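Side-chain contacts in probable TonB-dependent siderophore receptor PiuA (Acinetobacter baumannii, PDB 5FP1), which probably takes up iron-loaded siderophores across the outer membrane as a TonB-dependent receptor: residues S206-L211 against R216-Y221; R551-I554 against T558-N561; Y663-A668 against E704-S709. One frame throughout, in Å; residues are numbered along the deposited sequence.

Interaction 1. Residues S206-L211 against R216-Y221; sequences SITFGL and RATLSY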
loop_
_atom_site.group_PDB
_atom_site.type_symbol
_atom_site.label_atom_id
_atom_site.label_comp_id
_atom_site.label_asym_id
_atom_site.label_seq_id
_atom_site.Cartn_x
_atom_site.Cartn_y
_atom_site.Cartn_z
ATOM N N SER A 206 -20.333 -12.728 3.110
ATOM C CA SER A 206 -21.250 -11.772 2.531
ATOM C C SER A 206 -22.519 -12.440 1.967
ATOM O O SER A 206 -22.535 -13.634 1.697
ATOM C CB SER A 206 -20.548 -11.000 1.422
ATOM O OG SER A 206 -20.045 -11.876 0.470
ATOM N N ILE A 207 -23.535 -11.627 1.744
ATOM C CA ILE A 207 -24.738 -12.116 1.087
ATOM C C ILE A 207 -25.295 -11.059 0.178
ATOM O O ILE A 207 -25.241 -9.875 0.490
ATOM C CB ILE A 207 -25.775 -12.592 2.140
ATOM C CG1 ILE A 207 -27.030 -13.169 1.456
ATOM C CG2 ILE A 207 -26.153 -11.490 3.099
ATOM C CD1 ILE A 207 -27.950 -13.842 2.459
ATOM N N THR A 208 -25.755 -11.490 -0.989
ATOM C CA THR A 208 -26.292 -10.573 -1.991
ATOM C C THR A 208 -27.714 -11.016 -2.407
ATOM O O THR A 208 -28.031 -12.210 -2.383
ATOM C CB THR A 208 -25.334 -10.439 -3.195
ATOM O OG1 THR A 208 -25.676 -9.289 -3.977
ATOM C CG2 THR A 208 -25.334 -11.647 -4.075
ATOM N N PHE A 209 -28.549 -10.024 -2.715
ATOM C CA PHE A 209 -29.967 -10.200 -3.014
ATOM C C PHE A 209 -30.280 -9.505 -4.343
ATOM O O PHE A 209 -29.700 -8.450 -4.643
ATOM C CB PHE A 209 -30.814 -9.553 -1.938
ATOM C CG PHE A 209 -30.513 -10.019 -0.537
ATOM C CD1 PHE A 209 -29.530 -9.401 0.223
ATOM C CD2 PHE A 209 -31.252 -11.046 0.042
ATOM C CE1 PHE A 209 -29.268 -9.810 1.514
ATOM C CE2 PHE A 209 -30.999 -11.461 1.337
ATOM C CZ PHE A 209 -30.010 -10.840 2.079
ATOM N N GLY A 210 -31.197 -10.072 -5.132
ATOM C CA GLY A 210 -31.648 -9.400 -6.368
ATOM C C GLY A 210 -30.739 -9.626 -7.557
ATOM O O GLY A 210 -30.769 -8.872 -8.543
ATOM N N LEU A 211 -29.943 -10.682 -7.493
ATOM C CA LEU A 211 -29.101 -11.031 -8.608
ATOM C C LEU A 211 -29.924 -11.036 -9.884
ATOM O O LEU A 211 -31.048 -11.541 -9.896
ATOM C CB LEU A 211 -28.468 -12.396 -8.408
ATOM C CG LEU A 211 -27.296 -12.471 -7.439
ATOM C CD1 LEU A 211 -27.008 -13.933 -7.105
ATOM C CD2 LEU A 211 -26.071 -11.779 -8.028
ATOM N N ARG A 216 -30.886 -4.370 -6.168
ATOM C CA ARG A 216 -29.883 -5.285 -5.619
ATOM C C ARG A 216 -29.375 -4.769 -4.279
ATOM O O ARG A 216 -29.372 -3.559 -4.020
ATOM C CB ARG A 216 -28.734 -5.475 -6.600
ATOM C CG ARG A 216 -29.168 -6.050 -7.943
ATOM C CD ARG A 216 -28.060 -6.063 -8.989
ATOM N NE ARG A 216 -27.557 -4.723 -9.317
ATOM C CZ ARG A 216 -28.098 -3.900 -10.209
ATOM N NH1 ARG A 216 -29.199 -4.241 -10.879
ATOM N NH2 ARG A 216 -27.545 -2.710 -10.422
ATOM N N ALA A 217 -28.986 -5.693 -3.405
ATOM C CA ALA A 217 -28.454 -5.312 -2.107
ATOM C C ALA A 217 -27.373 -6.317 -1.764
ATOM O O ALA A 217 -27.527 -7.515 -2.036
ATOM C CB ALA A 217 -29.530 -5.285 -1.053
ATOM N N THR A 218 -26.264 -5.824 -1.200
ATOM C CA THR A 218 -25.142 -6.687 -0.802
ATOM C C THR A 218 -24.702 -6.266 0.602
ATOM O O THR A 218 -24.501 -5.074 0.852
ATOM C CB THR A 218 -23.996 -6.612 -1.816
ATOM O OG1 THR A 218 -24.473 -6.980 -3.113
ATOM C CG2 THR A 218 -22.836 -7.558 -1.464
ATOM N N LEU A 219 -24.679 -7.238 1.523
ATOM C CA LEU A 219 -24.217 -7.056 2.898
ATOM C C LEU A 219 -22.908 -7.836 3.036
ATOM O O LEU A 219 -22.826 -9.021 2.690
ATOM C CB LEU A 219 -25.208 -7.632 3.915
ATOM C CG LEU A 219 -26.652 -7.167 3.823
ATOM C CD1 LEU A 219 -27.501 -7.896 4.850
ATOM C CD2 LEU A 219 -26.733 -5.677 4.049
ATOM N N SER A 220 -21.863 -7.192 3.538
ATOM C CA SER A 220 -20.606 -7.909 3.662
ATOM C C SER A 220 -19.860 -7.515 4.931
ATOM O O SER A 220 -20.105 -6.454 5.513
ATOM C CB SER A 220 -19.753 -7.708 2.409
ATOM O OG SER A 220 -19.289 -6.408 2.369
ATOM N N TYR A 221 -19.004 -8.423 5.381
ATOM C CA TYR A 221 -18.238 -8.229 6.582
ATOM C C TYR A 221 -16.871 -8.805 6.328
ATOM O O TYR A 221 -16.728 -9.810 5.616
ATOM C CB TYR A 221 -18.916 -8.954 7.747
ATOM C CG TYR A 221 -18.138 -8.990 9.036
ATOM C CD1 TYR A 221 -17.874 -7.811 9.755
ATOM C CD2 TYR A 221 -17.693 -10.197 9.581
ATOM C CE1 TYR A 221 -17.177 -7.847 10.951
ATOM C CE2 TYR A 221 -16.991 -10.226 10.778
ATOM C CZ TYR A 221 -16.723 -9.052 11.450
ATOM O OH TYR A 221 -16.045 -9.077 12.659
#

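Interaction 2. Residues R551-I554 against T558-N561; sequences RVQI and TYAN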
loop_
_atom_site.group_PDB
_atom_site.type_symbol
_atom_site.label_atom_id
_atom_site.label_comp_id
_atom_site.label_asym_id
_atom_site.label_seq_id
_atom_site.Cartn_x
_atom_site.Cartn_y
_atom_site.Cartn_z
ATOM N N ARG A 551 4.773 21.104 1.468
ATOM C CA ARG A 551 4.883 21.720 2.775
ATOM C C ARG A 551 6.289 21.480 3.296
ATOM O O ARG A 551 6.769 20.367 3.260
ATOM C CB ARG A 551 3.857 21.137 3.751
ATOM C CG ARG A 551 3.737 21.934 5.054
ATOM C CD ARG A 551 2.459 21.561 5.791
ATOM N NE ARG A 551 2.409 20.167 6.146
ATOM C CZ ARG A 551 1.626 19.237 5.610
ATOM N NH1 ARG A 551 0.761 19.489 4.632
ATOM N NH2 ARG A 551 1.720 18.013 6.081
ATOM N N VAL A 552 6.963 22.504 3.801
ATOM C CA VAL A 552 8.287 22.310 4.354
ATOM C C VAL A 552 8.406 23.116 5.648
ATOM O O VAL A 552 7.607 24.000 5.897
ATOM C CB VAL A 552 9.408 22.718 3.369
ATOM C CG1 VAL A 552 9.365 21.864 2.100
ATOM C CG2 VAL A 552 9.302 24.184 3.028
ATOM N N GLN A 553 9.356 22.726 6.490
ATOM C CA GLN A 553 9.627 23.414 7.739
ATOM C C GLN A 553 10.682 24.479 7.462
ATOM O O GLN A 553 11.678 24.219 6.769
ATOM C CB GLN A 553 10.085 22.391 8.783
ATOM C CG GLN A 553 9.967 22.854 10.214
ATOM C CD GLN A 553 10.118 21.731 11.218
ATOM O OE1 GLN A 553 10.365 20.580 10.862
ATOM N NE2 GLN A 553 9.981 22.064 12.491
ATOM N N ILE A 554 10.423 25.678 7.990
ATOM C CA ILE A 554 11.299 26.853 7.920
ATOM C C ILE A 554 12.169 27.020 9.177
ATOM O O ILE A 554 13.320 27.413 9.081
ATOM C CB ILE A 554 10.465 28.139 7.799
ATOM C CG1 ILE A 554 9.600 28.094 6.546
ATOM C CG2 ILE A 554 11.370 29.361 7.780
ATOM C CD1 ILE A 554 10.350 27.618 5.323
ATOM N N THR A 558 7.837 26.784 12.552
ATOM C CA THR A 558 7.253 27.474 11.405
ATOM C C THR A 558 7.262 26.595 10.122
ATOM O O THR A 558 8.291 26.002 9.779
ATOM C CB THR A 558 8.044 28.750 11.097
ATOM O OG1 THR A 558 8.244 29.503 12.317
ATOM C CG2 THR A 558 7.332 29.605 10.047
ATOM N N TYR A 559 6.132 26.552 9.416
ATOM C CA TYR A 559 5.999 25.825 8.148
ATOM C C TYR A 559 5.533 26.729 7.038
ATOM O O TYR A 559 4.949 27.768 7.293
ATOM C CB TYR A 559 4.972 24.685 8.295
ATOM C CG TYR A 559 5.374 23.625 9.257
ATOM C CD1 TYR A 559 5.217 23.809 10.638
ATOM C CD2 TYR A 559 5.909 22.425 8.815
ATOM C CE1 TYR A 559 5.581 22.833 11.517
ATOM C CE2 TYR A 559 6.284 21.442 9.701
ATOM C CZ TYR A 559 6.104 21.653 11.045
ATOM O OH TYR A 559 6.453 20.693 11.924
ATOM N N ALA A 560 5.763 26.313 5.795
ATOM C CA ALA A 560 5.253 27.008 4.629
ATOM C C ALA A 560 5.153 26.039 3.455
ATOM O O ALA A 560 5.795 25.014 3.458
ATOM C CB ALA A 560 6.196 28.159 4.249
ATOM N N ASN A 561 4.399 26.408 2.429
ATOM C CA ASN A 561 4.151 25.545 1.271
ATOM C C ASN A 561 5.040 25.860 0.061
ATOM O O ASN A 561 4.553 25.886 -1.070
ATOM C CB ASN A 561 2.729 25.740 0.810
ATOM C CG ASN A 561 1.797 24.662 1.281
ATOM O OD1 ASN A 561 2.201 23.648 1.848
ATOM N ND2 ASN A 561 0.519 24.882 1.034
HETATM O O HOH W 1 0.454 21.965 3.193
#

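Interaction 3. Residues Y663-A668 against E704-S709; sequences YVRYDA and EAEGRS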
loop_
_atom_site.group_PDB
_atom_site.type_symbol
_atom_site.label_atom_id
_atom_site.label_comp_id
_atom_site.label_asym_id
_atom_site.label_seq_id
_atom_site.Cartn_x
_atom_site.Cartn_y
_atom_site.Cartn_z
ATOM N N TYR A 663 19.103 -4.715 -6.919
ATOM C CA TYR A 663 18.967 -6.153 -6.780
ATOM C C TYR A 663 18.086 -6.734 -7.882
ATOM O O TYR A 663 17.258 -6.041 -8.491
ATOM C CB TYR A 663 18.338 -6.529 -5.419
ATOM C CG TYR A 663 16.921 -6.003 -5.240
ATOM C CD1 TYR A 663 15.837 -6.707 -5.704
ATOM C CD2 TYR A 663 16.689 -4.780 -4.651
ATOM C CE1 TYR A 663 14.541 -6.224 -5.564
ATOM C CE2 TYR A 663 15.397 -4.286 -4.503
ATOM C CZ TYR A 663 14.325 -4.998 -4.972
ATOM O OH TYR A 663 13.027 -4.497 -4.814
ATOM N N VAL A 664 18.247 -8.037 -8.081
ATOM C CA VAL A 664 17.309 -8.866 -8.820
ATOM C C VAL A 664 16.952 -10.083 -7.987
ATOM O O VAL A 664 17.818 -10.726 -7.400
ATOM C CB VAL A 664 17.931 -9.366 -10.143
ATOM C CG1 VAL A 664 16.893 -10.119 -10.942
ATOM C CG2 VAL A 664 18.457 -8.199 -10.936
ATOM N N ARG A 665 15.672 -10.399 -7.936
ATOM C CA ARG A 665 15.141 -11.480 -7.131
ATOM C C ARG A 665 14.339 -12.356 -8.063
ATOM O O ARG A 665 13.533 -11.838 -8.839
ATOM C CB ARG A 665 14.228 -10.935 -6.036
ATOM C CG ARG A 665 13.331 -11.967 -5.363
ATOM C CD ARG A 665 11.888 -11.488 -5.301
ATOM N NE ARG A 665 10.947 -12.545 -4.918
ATOM C CZ ARG A 665 10.499 -12.755 -3.690
ATOM N NH1 ARG A 665 10.866 -11.958 -2.699
ATOM N NH2 ARG A 665 9.640 -13.732 -3.461
ATOM N N TYR A 666 14.566 -13.667 -7.998
ATOM C CA TYR A 666 13.869 -14.638 -8.850
ATOM C C TYR A 666 12.863 -15.489 -8.102
ATOM O O TYR A 666 13.009 -15.773 -6.908
ATOM C CB TYR A 666 14.901 -15.573 -9.501
ATOM C CG TYR A 666 15.940 -14.827 -10.281
ATOM C CD1 TYR A 666 15.665 -14.343 -11.541
ATOM C CD2 TYR A 666 17.189 -14.586 -9.749
ATOM C CE1 TYR A 666 16.615 -13.644 -12.261
ATOM C CE2 TYR A 666 18.136 -13.880 -10.449
ATOM C CZ TYR A 666 17.843 -13.426 -11.712
ATOM O OH TYR A 666 18.789 -12.720 -12.415
ATOM N N ASP A 667 11.838 -15.921 -8.824
ATOM C CA ASP A 667 10.844 -16.822 -8.288
ATOM C C ASP A 667 10.513 -17.912 -9.302
ATOM O O ASP A 667 10.687 -17.725 -10.507
ATOM C CB ASP A 667 9.583 -16.057 -7.929
ATOM C CG ASP A 667 9.832 -15.019 -6.838
ATOM O OD1 ASP A 667 10.089 -15.430 -5.684
ATOM O OD2 ASP A 667 9.818 -13.802 -7.139
ATOM N N ALA A 668 10.022 -19.031 -8.808
ATOM C CA ALA A 668 9.543 -20.092 -9.691
ATOM C C ALA A 668 8.322 -20.773 -9.160
ATOM O O ALA A 668 8.051 -20.756 -7.953
ATOM C CB ALA A 668 10.651 -21.100 -9.951
ATOM N N GLU A 704 15.363 -5.725 5.615
ATOM C CA GLU A 704 15.775 -6.835 4.774
ATOM C C GLU A 704 14.595 -7.622 4.217
ATOM O O GLU A 704 13.616 -7.923 4.907
ATOM C CB GLU A 704 16.737 -7.754 5.569
ATOM C CG GLU A 704 17.510 -8.772 4.744
ATOM C CD GLU A 704 18.496 -9.584 5.599
ATOM O OE1 GLU A 704 18.840 -9.142 6.722
ATOM O OE2 GLU A 704 18.919 -10.661 5.148
ATOM N N ALA A 705 14.676 -7.973 2.934
ATOM C CA ALA A 705 13.683 -8.852 2.341
ATOM C C ALA A 705 13.857 -10.263 2.876
ATOM O O ALA A 705 14.913 -10.631 3.385
ATOM C CB ALA A 705 13.814 -8.849 0.821
ATOM N N GLU A 706 12.787 -11.033 2.804
ATOM C CA GLU A 706 12.809 -12.421 3.199
ATOM C C GLU A 706 13.800 -13.208 2.323
ATOM O O GLU A 706 14.022 -12.855 1.155
ATOM C CB GLU A 706 11.418 -13.015 2.990
ATOM C CG GLU A 706 11.120 -13.133 1.517
ATOM C CD GLU A 706 9.713 -13.587 1.190
ATOM O OE1 GLU A 706 8.927 -13.851 2.140
ATOM O OE2 GLU A 706 9.415 -13.698 -0.032
ATOM N N GLY A 707 14.410 -14.237 2.919
ATOM C CA GLY A 707 15.297 -15.184 2.223
ATOM C C GLY A 707 14.539 -16.190 1.361
ATOM O O GLY A 707 13.334 -16.093 1.178
ATOM N N ARG A 708 15.261 -17.159 0.805
ATOM C CA ARG A 708 14.625 -18.206 -0.004
ATOM C C ARG A 708 13.610 -18.998 0.803
ATOM O O ARG A 708 13.826 -19.330 1.974
ATOM C CB ARG A 708 15.695 -19.163 -0.564
ATOM C CG ARG A 708 15.127 -20.245 -1.481
ATOM C CD ARG A 708 16.201 -20.795 -2.386
ATOM N NE ARG A 708 17.259 -21.431 -1.624
ATOM C CZ ARG A 708 18.522 -21.535 -2.029
ATOM N NH1 ARG A 708 18.918 -21.032 -3.197
ATOM N NH2 ARG A 708 19.398 -22.138 -1.246
ATOM N N SER A 709 12.484 -19.320 0.185
ATOM C CA SER A 709 11.502 -20.177 0.820
ATOM C C SER A 709 10.846 -21.063 -0.244
ATOM O O SER A 709 10.967 -20.795 -1.427
ATOM C CB SER A 709 10.423 -19.363 1.538
ATOM O OG SER A 709 9.618 -18.657 0.602
#

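Interaction 1. Residues S206-L211 against R216-Y221
I207 and F209 pair with L219 and A217 in an antiparallel beta-hairpin at one end of the barrel, where strands 197-209 and 215-226 are joined by a short turn. The ladder is regular. I207 N donates to L219 O at 2.9 Å, and F209 N donates to A217 O at 2.8 Å. Each pair also has the reciprocal bond. S206-S220 and T208-T218 are the non-hydrogen-bonded pairs between and beside them.

The two faces differ in chemistry. I207, F209, A217 and L219 form an apolar face. The F209 ring turns its edge to the neighbouring strand, with CE1 4.2 Å from L219 CD1. I207 and L219 lie side by side, CG2 of I207 meeting CB of L219 at 4.1 Å. S206, T208, T218 and S220 make the other face. There T208 OG1 and T218 OG1 share a hydrogen bond at 2.7 Å. OG1 of T208 is anti to its backbone N (chi1 -164°), while OG1 of T218 is anti to its carbonyl carbon (chi1 -57°), which turns the two hydroxyls toward each other. S206 OG is bonded to A144 N, and T208 also touches A144, so this face meets the chain that leads into the barrel.

Toward the turn, R216 CG packs on G210 O at 3.3 Å. The R216 guanidinium continues past it to T213 O and to the carboxylates of E277 and D279 near the end of the adjacent strand 264-279. One apolar face, probably turned to lipid, and one polar face, probably turned inward, are typical of a hairpin of a TonB-dependent receptor beta-barrel.

Interaction 2. Residues R551-I554 against T558-N561
V552 and A560 form the hydrogen-bonded pair of an antiparallel beta-hairpin near the tip of strands 536-555 and 558-575 of the barrel. V552 N gives a nearly straight bond to A560 O at 2.8 Å, and A560 N returns one to V552 O. Nearer the turn, I554 N reaches T558 O at 2.8 Å.

On one face Q553 lies over the Y559 ring. Its CG is 4.2 Å from the ring centroid, a CH-pi contact placed over the face but offset toward the rim. CG of Q553 is anti to the backbone N (chi1 -161°) and the chain runs on extended, so the amide lies over the phenol end of Y559, its CD 3.9 Å from Y559 OH. The amide and ring planes are only 12° apart. At the corner by the turn, I554 CG1 packs on A560 CB at 4.1 Å.

Outside this shell, several bonds set the polar ends. Q553 NE2 is held by D555 O and T558 OG1 by D555 OD1, both within the turn. Y559 OH is bonded to N509 ND2, and I554 O accepts from K600 NZ. The last two bonds tie the hairpin tip to residues outside it.

R551 and N561 complete the contact at the far end from the turn. D516 O takes the N561 ND2 bond and so helps fix the rotation of that amide. N561 OD1 accepts from a water at 2.8 Å, and this water accepts from R551 NH1 at 2.9 Å, in the plane of the guanidinium.

Interaction 3. Residues Y663-A668 against E704-S709
The R665 guanidinium meets E706 OE2 at its edge, near its own plane, and D667 sits at another part of the same rim. Neither carboxylate stacks on a face. E706 OE2 lies between the two terminal nitrogens, 3.4 Å from R665 NH2 and 3.5 Å from R665 NH1. Both hydrogen bonds are weak, and the E706 carboxylate is turned 35° from the guanidinium plane.

D667 is gripped more tightly, side-on. R665 NE donates to the syn lone pair of D667 OD2 at 2.8 Å, with an N-H...O angle of 163°. R665 NH2 reaches D667 OD1, also at 2.8 Å. The R665 chain is bent at chi2 (-131°), which brings its end round to D667.

Further bonds position the group. R665 NH1 is bonded to Y692 OH, D667 OD1 accepts from N686 N, and E706 O accepts from N686 ND2. R65, within the plug, has a long, weak ion pair with D667 and puts a like charge close to R665.

The three residues thus form a salt-bridge network between strand 659-673 and the loop before strand 709-717. D667 is the close partner, while E706 makes a looser salt bridge, probably held more by charge than by its two weak hydrogen bonds.

How the interactions relate
All three contacts belong to the barrel, but they hold different pieces of it. Interactions 1 and 2 are surface hairpins, each joining two strands that follow one another in the chain. Interaction 3 is partly buried and joins a strand to a more distant loop without any backbone ladder. The chemistry follows. Interaction 1 combines a regular ladder with one apolar and one polar face. Interaction 2 has a shorter ladder, a face contact on a ring and a water bridge. Interaction 3 rests on charged groups, a salt-bridge network with weak hydrogen bonds across the contact, beside the plug. None touches another: the centres of interactions 1 and 2 are about 48 Å apart, and interaction 3 is about 40 Å from each.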